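Local coordinates for ABC transporter (Caldanaerobius, PDB 4G68), which probably serves as the extracellular solute-binding protein of an ABC transporter, capturing xylan-derived sugars for uptake by a thermophilic bacterium, at residues Q152-L157 against N379-N384; F267-A272 against S290-G295; F280-F285 against L352-L357; I297-F302 against D371-Q376. All coordinates share one frame; numbering follows the deposited sequence.

Contact 1: Q152-L157 against N379-N384; sequences QQASVL and NNIVAN
Helix-on-sheet packing of the periplasmic-binding-protein type fold brings Ala154 and Val156 of strand 144-160 against Ile381 and Val382, in the last turn of helix 372-382. The interface is apolar, and no hydrogen bond crosses it. Ala154 sits between the two helix residues: its CB lies 3.6 Å from Val382 CG2 and 4.1 Å from Ile381 CG2. The Val382 methyl that makes this contact is the one beside the backbone N; CG1 is anti to that N (chi1 -174°) and comes no nearer than the end of Gln152, with OE1 at 4.4 Å from Val382 CG1.

Ile381 spreads along the strand through its two branches. CG2 rests over the backbone between Ala154 and Val156, 3.5 Å from Ser155 O, while CD1 reaches Val156 CG2 at 4.2 Å. The side chains of Val156 and Ile381 cross at about a right angle and touch through these methyls. The helix turn bearing these residues is of the wider pi type, and helical backbone angles end at Ala383. Ser155 turns its hydroxyl to a different partner, the backbone N of Ile316.

On the strand's two edges lie neighbours of the same sheet: Gln152 pairs through its backbone with Leu357, and Leu157 with Val300. Ala299 of strand 297-300 touches both Val156 and Ile381, while Leu357 of strand 357-358 packs on Ala154 and Val382. The helix end therefore bears on three strands, and Gln153 and Ser155 in turn meet Trp205 of helix 201-215.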
loop_
_atom_site.group_PDB
_atom_site.type_symbol
_atom_site.label_atom_id
_atom_site.label_comp_id
_atom_site.label_asym_id
_atom_site.label_seq_id
_atom_site.Cartn_x
_atom_site.Cartn_y
_atom_site.Cartn_z
ATOM N N GLN C 152 -4.545 3.098 6.543
ATOM C CA GLN C 152 -3.219 3.604 6.411
ATOM C C GLN C 152 -2.348 2.463 6.012
ATOM O O GLN C 152 -2.605 1.331 6.384
ATOM C CB GLN C 152 -2.665 4.284 7.669
ATOM C CG GLN C 152 -3.254 3.916 9.005
ATOM C CD GLN C 152 -2.584 4.671 10.171
ATOM O OE1 GLN C 152 -1.344 4.687 10.312
ATOM N NE2 GLN C 152 -3.417 5.320 11.004
ATOM N N GLN C 153 -1.335 2.769 5.200
ATOM C CA GLN C 153 -0.364 1.739 4.809
ATOM C C GLN C 153 0.952 1.914 5.552
ATOM O O GLN C 153 1.263 3.016 6.104
ATOM C CB GLN C 153 -0.094 1.836 3.258
ATOM C CG GLN C 153 -1.382 1.613 2.363
ATOM C CD GLN C 153 -1.128 1.678 0.825
ATOM O OE1 GLN C 153 -0.035 1.962 0.378
ATOM N NE2 GLN C 153 -2.153 1.449 0.028
ATOM N N ALA C 154 1.744 0.832 5.568
ATOM C CA ALA C 154 3.077 0.874 6.132
ATOM C C ALA C 154 3.852 -0.238 5.439
ATOM O O ALA C 154 3.267 -1.292 5.111
ATOM C CB ALA C 154 3.001 0.637 7.645
ATOM N N SER C 155 5.142 0.007 5.207
ATOM C CA SER C 155 6.016 -1.051 4.596
ATOM C C SER C 155 6.395 -2.121 5.606
ATOM O O SER C 155 6.843 -1.776 6.726
ATOM C CB SER C 155 7.288 -0.442 3.984
ATOM O OG SER C 155 7.886 0.558 4.852
ATOM N N VAL C 156 6.370 -3.396 5.189
ATOM C CA VAL C 156 6.676 -4.468 6.136
ATOM C C VAL C 156 7.572 -5.502 5.474
ATOM O O VAL C 156 7.284 -5.888 4.348
ATOM C CB VAL C 156 5.394 -5.220 6.547
ATOM C CG1 VAL C 156 5.692 -6.388 7.505
ATOM C CG2 VAL C 156 4.403 -4.252 7.194
ATOM N N LEU C 157 8.618 -5.972 6.210
ATOM C CA LEU C 157 9.326 -7.198 5.851
ATOM C C LEU C 157 8.663 -8.338 6.629
ATOM O O LEU C 157 8.672 -8.369 7.874
ATOM C CB LEU C 157 10.859 -7.082 6.109
ATOM C CG LEU C 157 11.777 -8.314 5.865
ATOM C CD1 LEU C 157 11.701 -8.869 4.444
ATOM C CD2 LEU C 157 13.209 -7.976 6.251
ATOM N N ASN C 379 3.361 -2.276 16.250
ATOM C CA ASN C 379 4.519 -2.242 17.175
ATOM C C ASN C 379 5.945 -2.218 16.590
ATOM O O ASN C 379 6.785 -1.403 16.992
ATOM C CB ASN C 379 4.401 -3.446 18.110
ATOM C CG ASN C 379 3.243 -3.308 19.059
ATOM O OD1 ASN C 379 2.614 -2.232 19.147
ATOM N ND2 ASN C 379 2.961 -4.372 19.789
ATOM N N ASN C 380 6.238 -3.159 15.713
ATOM C CA ASN C 380 7.544 -3.197 15.051
ATOM C C ASN C 380 7.742 -2.160 13.962
ATOM O O ASN C 380 8.895 -1.852 13.662
ATOM C CB ASN C 380 7.834 -4.572 14.490
ATOM C CG ASN C 380 8.017 -5.619 15.593
ATOM O OD1 ASN C 380 7.845 -5.327 16.804
ATOM N ND2 ASN C 380 8.320 -6.864 15.179
ATOM N N ILE C 381 6.664 -1.624 13.360
ATOM C CA ILE C 381 6.833 -0.684 12.240
ATOM C C ILE C 381 6.277 0.712 12.485
ATOM O O ILE C 381 7.007 1.739 12.375
ATOM C CB ILE C 381 6.261 -1.221 10.867
ATOM C CG1 ILE C 381 7.071 -2.404 10.341
ATOM C CG2 ILE C 381 6.363 -0.137 9.796
ATOM C CD1 ILE C 381 6.554 -3.751 10.766
ATOM N N VAL C 382 4.986 0.776 12.777
ATOM C CA VAL C 382 4.393 2.085 12.811
ATOM C C VAL C 382 4.763 2.914 14.077
ATOM O O VAL C 382 5.152 4.068 13.960
ATOM C CB VAL C 382 2.878 2.038 12.527
ATOM C CG1 VAL C 382 2.349 3.461 12.427
ATOM C CG2 VAL C 382 2.601 1.326 11.199
ATOM N N ALA C 383 4.657 2.293 15.253
ATOM C CA ALA C 383 4.901 2.970 16.557
ATOM C C ALA C 383 6.260 3.699 16.641
ATOM O O ALA C 383 7.294 3.147 16.268
ATOM C CB ALA C 383 4.765 1.951 17.693
ATOM N N ASN C 384 6.228 4.941 17.138
ATOM C CA ASN C 384 7.402 5.815 17.281
ATOM C C ASN C 384 8.202 6.121 15.996
ATOM O O ASN C 384 9.307 6.645 16.074
ATOM C CB ASN C 384 8.302 5.325 18.423
ATOM C CG ASN C 384 7.581 5.334 19.764
ATOM O OD1 ASN C 384 6.856 6.280 20.082
ATOM N ND2 ASN C 384 7.733 4.268 20.532
#

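Contact 2: F267-A272 against S290-G295; sequences FNQGKA and SSLVKG
A Schellman motif ends helix 260-268, and the loop 290-295, which contains an ST turn, docks on that helix end through Asn268 and Leu292. Gly270, with positive phi, is the first residue to leave the helix, and its N bonds back to Phe267 O. The carbonyl of Asn268 is then taken up by the loop: Leu292 N donates to Asn268 O at 2.8 Å, with a nearly straight N-H...O angle of 164° and the donor almost in line with the C=O bond.

Val293 lies against the same turn. Its CG1, beside the backbone N, approaches Phe267 O to 3.5 Å, and its CG2 packs on Asn268 CA at 3.8 Å. The Asn268 side chain meets Ser291, its CB 3.5 Å from Ser291 OG. Farther out, the Gln269 chain bends at chi2 (-55°), which puts Gln269 CD 3.9 Å from Leu292 CD1, the two side chains crossing at a slant.

This joins the exit of helix 260-268 to the connection between helix 283-286 and strand 297-300. Phe285 of that short helix touches Asn268 and Val293 and meets the Phe267 ring edge-to-face. The serine hydroxyl is held from two sides, bonding with Phe285 O and, within the ST turn, accepting from Val293 N at 3.2 Å from Ser291 OG.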
loop_
_atom_site.group_PDB
_atom_site.type_symbol
_atom_site.label_atom_id
_atom_site.label_comp_id
_atom_site.label_asym_id
_atom_site.label_seq_id
_atom_site.Cartn_x
_atom_site.Cartn_y
_atom_site.Cartn_z
ATOM N N PHE C 267 4.152 -17.203 -0.892
ATOM C CA PHE C 267 4.566 -17.012 0.485
ATOM C C PHE C 267 3.680 -17.691 1.480
ATOM O O PHE C 267 4.206 -18.192 2.479
ATOM C CB PHE C 267 4.601 -15.549 0.852
ATOM C CG PHE C 267 5.346 -15.259 2.137
ATOM C CD1 PHE C 267 6.683 -15.612 2.278
ATOM C CD2 PHE C 267 4.719 -14.616 3.186
ATOM C CE1 PHE C 267 7.375 -15.316 3.446
ATOM C CE2 PHE C 267 5.405 -14.284 4.345
ATOM C CZ PHE C 267 6.734 -14.659 4.492
ATOM N N ASN C 268 2.369 -17.682 1.231
ATOM C CA ASN C 268 1.420 -18.296 2.166
ATOM C C ASN C 268 1.402 -19.812 2.108
ATOM O O ASN C 268 0.900 -20.455 3.039
ATOM C CB ASN C 268 0.022 -17.591 2.271
ATOM C CG ASN C 268 -1.010 -18.059 1.242
ATOM O OD1 ASN C 268 -0.839 -19.036 0.524
ATOM N ND2 ASN C 268 -2.124 -17.330 1.184
ATOM N N GLN C 269 1.975 -20.370 1.026
ATOM C CA GLN C 269 2.172 -21.825 0.923
ATOM C C GLN C 269 3.524 -22.260 1.490
ATOM O O GLN C 269 3.891 -23.427 1.418
ATOM C CB GLN C 269 2.006 -22.276 -0.532
ATOM C CG GLN C 269 0.568 -22.158 -1.042
ATOM C CD GLN C 269 -0.445 -22.890 -0.164
ATOM O OE1 GLN C 269 -1.229 -22.265 0.587
ATOM N NE2 GLN C 269 -0.435 -24.207 -0.241
ATOM N N GLY C 270 4.247 -21.314 2.069
ATOM C CA GLY C 270 5.540 -21.611 2.723
ATOM C C GLY C 270 6.673 -21.778 1.734
ATOM O O GLY C 270 7.640 -22.461 2.003
ATOM N N LYS C 271 6.560 -21.160 0.567
ATOM C CA LYS C 271 7.515 -21.413 -0.524
ATOM C C LYS C 271 8.575 -20.330 -0.687
ATOM O O LYS C 271 9.352 -20.341 -1.659
ATOM C CB LYS C 271 6.792 -21.655 -1.877
ATOM C CG LYS C 271 5.887 -22.887 -1.922
ATOM C CD LYS C 271 5.275 -22.997 -3.305
ATOM C CE LYS C 271 4.319 -24.184 -3.433
ATOM N NZ LYS C 271 5.096 -25.392 -3.813
ATOM N N ALA C 272 8.614 -19.381 0.247
ATOM C CA ALA C 272 9.718 -18.376 0.252
ATOM C C ALA C 272 10.036 -17.945 1.665
ATOM O O ALA C 272 9.103 -17.897 2.512
ATOM C CB ALA C 272 9.355 -17.168 -0.596
ATOM N N SER C 290 -6.659 -20.419 3.002
ATOM C CA SER C 290 -5.732 -21.297 2.237
ATOM C C SER C 290 -4.336 -21.274 2.842
ATOM O O SER C 290 -3.542 -22.208 2.638
ATOM C CB SER C 290 -5.592 -20.823 0.781
ATOM O OG SER C 290 -6.756 -21.111 0.034
ATOM N N SER C 291 -4.038 -20.195 3.572
ATOM C CA SER C 291 -2.699 -20.039 4.142
ATOM C C SER C 291 -2.245 -21.225 4.997
ATOM O O SER C 291 -3.030 -21.769 5.794
ATOM C CB SER C 291 -2.585 -18.746 4.931
ATOM O OG SER C 291 -1.239 -18.591 5.396
ATOM N N LEU C 292 -0.974 -21.609 4.828
ATOM C CA LEU C 292 -0.279 -22.606 5.645
ATOM C C LEU C 292 0.770 -22.007 6.583
ATOM O O LEU C 292 1.562 -22.737 7.248
ATOM C CB LEU C 292 0.409 -23.629 4.730
ATOM C CG LEU C 292 -0.540 -24.302 3.734
ATOM C CD1 LEU C 292 0.258 -25.239 2.849
ATOM C CD2 LEU C 292 -1.635 -25.049 4.483
ATOM N N VAL C 293 0.831 -20.688 6.614
ATOM C CA VAL C 293 1.833 -19.993 7.426
ATOM C C VAL C 293 1.235 -19.206 8.622
ATOM O O VAL C 293 1.961 -18.440 9.302
ATOM C CB VAL C 293 2.737 -19.056 6.565
ATOM C CG1 VAL C 293 3.632 -19.840 5.538
ATOM C CG2 VAL C 293 1.951 -17.875 5.944
ATOM N N LYS C 294 -0.069 -19.304 8.864
ATOM C CA LYS C 294 -0.627 -18.532 10.004
ATOM C C LYS C 294 0.098 -18.977 11.293
ATOM O O LYS C 294 0.252 -20.175 11.552
ATOM C CB LYS C 294 -2.143 -18.705 10.087
ATOM C CG LYS C 294 -2.742 -18.426 11.451
ATOM C CD LYS C 294 -3.606 -17.192 11.395
ATOM C CE LYS C 294 -4.235 -16.813 12.728
ATOM N NZ LYS C 294 -5.102 -17.856 13.295
ATOM N N GLY C 295 0.593 -18.009 12.052
ATOM C CA GLY C 295 1.334 -18.272 13.305
ATOM C C GLY C 295 2.831 -18.460 13.079
ATOM O O GLY C 295 3.603 -18.396 14.014
#

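Contact 3: F280-F285 against L352-L357; sequences FDAAAF and LIATGL
Ala283 overlaps Thr355 where segment 280-285 packs against the C-terminal end of helix 332-353 in the solute-binding-protein fold. The methyl of Ala283 makes two close contacts: its CB is 3.4 Å from Thr355 CG2, closer than usual for two carbons, and 3.1 Å from Ile353 O. Thr355 CG2 is the branch beside the backbone N. The hydroxyl takes the position between N and the carbonyl carbon (chi1 50°) and bonds with Asp350 OD1, five residues earlier, in helix 332-353.

Ala354, with positive phi, is the first residue to leave the helix. Its carbonyl faces the other segment, where Ala283 N makes a weak hydrogen bond to Ala354 O at 3.1 Å, strongly bent at 121°. Beside this bond the two small side chains Ala282 and Ala354 meet, CB to CB at 3.8 Å. The backbones run close: CA of Phe280 is 4.3 Å from CA of Thr355, and CA of Ala283 is 4.7 Å from CA of Ala354.

Helix 372-382 packs against both alanines of that pair: Leu373 and Ile377 touch Ala282, and Glu374 touches Ala354. Asp281 turns away from helix 332-353 to form a salt bridge with Arg260.

At the other end of the contact Phe280 directs its ring away, toward Gln153 and Arg260, and it is the first carbon of its side chain that touches: Phe280 CB lies 3.0 Å from Thr355 O.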
loop_
_atom_site.group_PDB
_atom_site.type_symbol
_atom_site.label_atom_id
_atom_site.label_comp_id
_atom_site.label_asym_id
_atom_site.label_seq_id
_atom_site.Cartn_x
_atom_site.Cartn_y
_atom_site.Cartn_z
ATOM N N PHE C 280 -1.050 -4.393 3.939
ATOM C CA PHE C 280 -2.406 -4.882 3.507
ATOM C C PHE C 280 -2.319 -6.325 3.042
ATOM O O PHE C 280 -3.341 -7.091 3.062
ATOM C CB PHE C 280 -2.957 -4.051 2.326
ATOM C CG PHE C 280 -1.863 -3.590 1.358
ATOM C CD1 PHE C 280 -1.399 -4.463 0.336
ATOM C CD2 PHE C 280 -1.366 -2.284 1.436
ATOM C CE1 PHE C 280 -0.422 -4.011 -0.555
ATOM C CE2 PHE C 280 -0.373 -1.841 0.590
ATOM C CZ PHE C 280 0.083 -2.705 -0.424
ATOM N N ASP C 281 -1.086 -6.702 2.657
ATOM C CA ASP C 281 -0.798 -8.091 2.287
ATOM C C ASP C 281 -0.804 -9.044 3.449
ATOM O O ASP C 281 -0.912 -10.253 3.260
ATOM C CB ASP C 281 0.484 -8.197 1.439
ATOM C CG ASP C 281 0.278 -7.646 0.018
ATOM O OD1 ASP C 281 -0.913 -7.480 -0.416
ATOM O OD2 ASP C 281 1.328 -7.405 -0.636
ATOM N N ALA C 282 -0.738 -8.528 4.668
ATOM C CA ALA C 282 -0.813 -9.406 5.877
ATOM C C ALA C 282 -1.920 -10.375 5.862
ATOM O O ALA C 282 -1.690 -11.538 6.193
ATOM C CB ALA C 282 -0.894 -8.594 7.142
ATOM N N ALA C 283 -3.119 -9.923 5.460
ATOM C CA ALA C 283 -4.332 -10.769 5.517
ATOM C C ALA C 283 -4.188 -12.032 4.680
ATOM O O ALA C 283 -4.723 -13.039 5.071
ATOM C CB ALA C 283 -5.588 -9.993 5.087
ATOM N N ALA C 284 -3.433 -11.969 3.567
ATOM C CA ALA C 284 -3.180 -13.190 2.720
ATOM C C ALA C 284 -2.410 -14.260 3.481
ATOM O O ALA C 284 -2.406 -15.431 3.074
ATOM C CB ALA C 284 -2.438 -12.830 1.434
ATOM N N PHE C 285 -1.729 -13.862 4.556
ATOM C CA PHE C 285 -0.854 -14.817 5.287
ATOM C C PHE C 285 -1.550 -15.349 6.547
ATOM O O PHE C 285 -1.334 -16.508 6.960
ATOM C CB PHE C 285 0.565 -14.237 5.619
ATOM C CG PHE C 285 1.188 -13.434 4.488
ATOM C CD1 PHE C 285 0.962 -13.775 3.166
ATOM C CD2 PHE C 285 2.063 -12.361 4.766
ATOM C CE1 PHE C 285 1.548 -13.054 2.143
ATOM C CE2 PHE C 285 2.654 -11.648 3.756
ATOM C CZ PHE C 285 2.414 -12.001 2.430
ATOM N N LEU C 352 -9.251 -5.944 12.112
ATOM C CA LEU C 352 -9.561 -7.293 12.574
ATOM C C LEU C 352 -8.941 -8.388 11.710
ATOM O O LEU C 352 -8.443 -9.383 12.234
ATOM C CB LEU C 352 -11.075 -7.486 12.637
ATOM C CG LEU C 352 -11.728 -6.786 13.837
ATOM C CD1 LEU C 352 -13.238 -6.669 13.660
ATOM C CD2 LEU C 352 -11.385 -7.592 15.092
ATOM N N ILE C 353 -8.954 -8.183 10.396
ATOM C CA ILE C 353 -8.474 -9.158 9.443
ATOM C C ILE C 353 -7.095 -8.867 8.801
ATOM O O ILE C 353 -6.613 -9.689 8.009
ATOM C CB ILE C 353 -9.563 -9.516 8.407
ATOM C CG1 ILE C 353 -9.674 -8.434 7.324
ATOM C CG2 ILE C 353 -10.918 -9.740 9.111
ATOM C CD1 ILE C 353 -10.674 -8.784 6.224
ATOM N N ALA C 354 -6.483 -7.726 9.130
ATOM C CA ALA C 354 -5.127 -7.357 8.668
ATOM C C ALA C 354 -4.997 -7.055 7.150
ATOM O O ALA C 354 -3.917 -7.130 6.568
ATOM C CB ALA C 354 -4.054 -8.356 9.175
ATOM N N THR C 355 -6.118 -6.671 6.546
ATOM C CA THR C 355 -6.132 -6.154 5.170
ATOM C C THR C 355 -5.710 -4.690 5.116
ATOM O O THR C 355 -5.411 -4.157 4.035
ATOM C CB THR C 355 -7.539 -6.232 4.500
ATOM O OG1 THR C 355 -8.545 -5.652 5.363
ATOM C CG2 THR C 355 -7.882 -7.642 4.097
ATOM N N GLY C 356 -5.727 -4.029 6.275
ATOM C CA GLY C 356 -5.177 -2.679 6.375
ATOM C C GLY C 356 -4.805 -2.253 7.787
ATOM O O GLY C 356 -4.938 -3.045 8.729
ATOM N N LEU C 357 -4.280 -1.036 7.908
ATOM C CA LEU C 357 -4.125 -0.385 9.212
ATOM C C LEU C 357 -5.254 0.659 9.394
ATOM O O LEU C 357 -5.466 1.493 8.484
ATOM C CB LEU C 357 -2.764 0.271 9.298
ATOM C CG LEU C 357 -1.618 -0.738 9.395
ATOM C CD1 LEU C 357 -0.327 -0.095 8.901
ATOM C CD2 LEU C 357 -1.500 -1.325 10.824
#

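Contact 4: I297-F302 against D371-Q376; sequences IEAVRF and DPLEIQ
Leu373 and Gln376, one turn apart on helix 372-382, pack against edge strand 297-300 in an alpha/beta layer whose short axes run nearly parallel, 13° apart and 8.0 Å at closest approach. Leu373 has CG anti to the backbone N (chi1 -172°), and both of its methyls face Ile297 CG2: CD1 is 3.6 Å and CD2 3.7 Å from that carbon. The same CD1 also reaches Ala299 CB at 3.8 Å, so that one methyl touches two strand residues, Ile297 and Ala299. The two branched side chains, Ile297 and Leu373, cross at a slant.

Gln376 is extended, CG anti to N and CD anti to CA. The extended chain brings Gln376 CD to the strand backbone, 3.6 Å from Ala299 O, with the amide end next to Glu298. Glu298 is itself extended and points away from the helix overall, yet its CG touches the Gln376 amide, the carboxylate and amide planes being 34° apart.

Ala299 and Ile297 also touch Val156 and Tyr158 of strand 144-160. At the helix start Asp371 is the N-cap: Leu373 N donates to Asp371 OD2 at 2.9 Å, on the anti side and a little out of the carboxylate plane.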
loop_
_atom_site.group_PDB
_atom_site.type_symbol
_atom_site.label_atom_id
_atom_site.label_comp_id
_atom_site.label_asym_id
_atom_site.label_seq_id
_atom_site.Cartn_x
_atom_site.Cartn_y
_atom_site.Cartn_z
ATOM N N ILE C 297 4.604 -16.383 10.949
ATOM C CA ILE C 297 5.031 -15.103 10.292
ATOM C C ILE C 297 5.261 -13.946 11.256
ATOM O O ILE C 297 4.388 -13.627 12.119
ATOM C CB ILE C 297 3.995 -14.598 9.224
ATOM C CG1 ILE C 297 3.794 -15.609 8.047
ATOM C CG2 ILE C 297 4.267 -13.104 8.817
ATOM C CD1 ILE C 297 5.013 -16.405 7.571
ATOM N N GLU C 298 6.422 -13.301 11.084
ATOM C CA GLU C 298 6.856 -12.146 11.873
ATOM C C GLU C 298 7.009 -10.939 10.933
ATOM O O GLU C 298 7.575 -11.072 9.820
ATOM C CB GLU C 298 8.215 -12.426 12.500
ATOM C CG GLU C 298 8.590 -11.460 13.591
ATOM C CD GLU C 298 10.063 -11.541 13.978
ATOM O OE1 GLU C 298 10.787 -12.403 13.423
ATOM O OE2 GLU C 298 10.483 -10.718 14.815
ATOM N N ALA C 299 6.489 -9.791 11.376
ATOM C CA ALA C 299 6.651 -8.508 10.715
ATOM C C ALA C 299 7.784 -7.692 11.385
ATOM O O ALA C 299 7.776 -7.448 12.604
ATOM C CB ALA C 299 5.335 -7.702 10.779
ATOM N N VAL C 300 8.730 -7.253 10.560
ATOM C CA VAL C 300 9.834 -6.348 10.934
ATOM C C VAL C 300 9.985 -5.122 9.979
ATOM O O VAL C 300 9.490 -5.121 8.855
ATOM C CB VAL C 300 11.189 -7.124 11.112
ATOM C CG1 VAL C 300 11.034 -8.306 12.082
ATOM C CG2 VAL C 300 11.751 -7.598 9.766
ATOM N N ARG C 301 10.629 -4.078 10.470
ATOM C CA ARG C 301 11.042 -2.950 9.653
ATOM C C ARG C 301 11.961 -3.397 8.559
ATOM O O ARG C 301 12.627 -4.440 8.689
ATOM C CB ARG C 301 11.829 -1.966 10.499
ATOM C CG ARG C 301 10.920 -1.147 11.387
ATOM C CD ARG C 301 11.715 -0.102 12.123
ATOM N NE ARG C 301 10.787 0.482 13.052
ATOM C CZ ARG C 301 10.858 0.310 14.355
ATOM N NH1 ARG C 301 11.862 -0.412 14.861
ATOM N NH2 ARG C 301 9.947 0.877 15.134
ATOM N N PHE C 302 12.035 -2.625 7.489
ATOM C CA PHE C 302 13.091 -2.903 6.485
ATOM C C PHE C 302 14.412 -2.615 7.189
ATOM O O PHE C 302 14.439 -1.766 8.092
ATOM C CB PHE C 302 12.912 -2.084 5.206
ATOM C CG PHE C 302 13.731 -2.606 4.045
ATOM C CD1 PHE C 302 13.258 -3.668 3.216
ATOM C CD2 PHE C 302 15.027 -2.099 3.830
ATOM C CE1 PHE C 302 14.029 -4.150 2.169
ATOM C CE2 PHE C 302 15.804 -2.589 2.792
ATOM C CZ PHE C 302 15.309 -3.591 1.958
ATOM N N ASP C 371 -5.454 -9.919 14.911
ATOM C CA ASP C 371 -4.410 -10.900 14.672
ATOM C C ASP C 371 -3.093 -10.364 15.209
ATOM O O ASP C 371 -2.832 -9.179 15.057
ATOM C CB ASP C 371 -4.308 -11.272 13.188
ATOM C CG ASP C 371 -3.385 -12.462 12.942
ATOM O OD1 ASP C 371 -3.873 -13.607 12.784
ATOM O OD2 ASP C 371 -2.161 -12.243 12.923
ATOM N N PRO C 372 -2.274 -11.237 15.829
ATOM C CA PRO C 372 -1.006 -10.789 16.373
ATOM C C PRO C 372 -0.118 -10.088 15.368
ATOM O O PRO C 372 0.579 -9.158 15.746
ATOM C CB PRO C 372 -0.345 -12.077 16.874
ATOM C CG PRO C 372 -1.498 -12.937 17.273
ATOM C CD PRO C 372 -2.611 -12.605 16.297
ATOM N N LEU C 373 -0.168 -10.514 14.103
ATOM C CA LEU C 373 0.616 -9.929 13.032
ATOM C C LEU C 373 0.209 -8.469 12.754
ATOM O O LEU C 373 1.068 -7.592 12.549
ATOM C CB LEU C 373 0.520 -10.784 11.749
ATOM C CG LEU C 373 1.427 -10.408 10.572
ATOM C CD1 LEU C 373 2.901 -10.569 10.950
ATOM C CD2 LEU C 373 1.119 -11.259 9.309
ATOM N N GLU C 374 -1.084 -8.194 12.820
ATOM C CA GLU C 374 -1.574 -6.815 12.765
ATOM C C GLU C 374 -1.000 -5.898 13.862
ATOM O O GLU C 374 -0.611 -4.746 13.602
ATOM C CB GLU C 374 -3.107 -6.817 12.855
ATOM C CG GLU C 374 -3.776 -5.433 12.793
ATOM C CD GLU C 374 -3.810 -4.766 11.393
ATOM O OE1 GLU C 374 -3.123 -5.208 10.435
ATOM O OE2 GLU C 374 -4.494 -3.723 11.283
ATOM N N ILE C 375 -1.071 -6.373 15.101
ATOM C CA ILE C 375 -0.520 -5.696 16.275
ATOM C C ILE C 375 0.995 -5.498 16.102
ATOM O O ILE C 375 1.590 -4.409 16.393
ATOM C CB ILE C 375 -0.777 -6.558 17.520
ATOM C CG1 ILE C 375 -2.283 -6.645 17.768
ATOM C CG2 ILE C 375 -0.128 -5.959 18.764
ATOM C CD1 ILE C 375 -2.710 -7.734 18.719
ATOM N N GLN C 376 1.627 -6.535 15.602
ATOM C CA GLN C 376 3.086 -6.496 15.399
ATOM C C GLN C 376 3.519 -5.393 14.407
ATOM O O GLN C 376 4.484 -4.637 14.674
ATOM C CB GLN C 376 3.644 -7.880 15.040
ATOM C CG GLN C 376 5.148 -7.954 15.346
ATOM C CD GLN C 376 5.786 -9.281 14.995
ATOM O OE1 GLN C 376 6.633 -9.809 15.747
ATOM N NE2 GLN C 376 5.358 -9.846 13.876
#

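How the contacts relate
Contacts 1 and 4 both use helix 372-382, its end and its start respectively, against neighbouring strands 144-160 and 297-300 of one sheet; their centres are about 8 Å apart. Contact 3 lies about 10 Å from contact 4 and 13 Å from contact 1, centre to centre, and meets them through Leu357 and Glu374. Contact 2 is outermost, about 21 Å from contact 1 between centres, but touches contact 3 through Asn268 and Ala284 and contact 4 through Lys294 and Asp371. Along the chain contacts 2, 3 and 4 are nested inside the loop closed by contact 1; contact 3 crosses both 2 and 4, which follow in series. Distant sequence is thereby woven into one compact region.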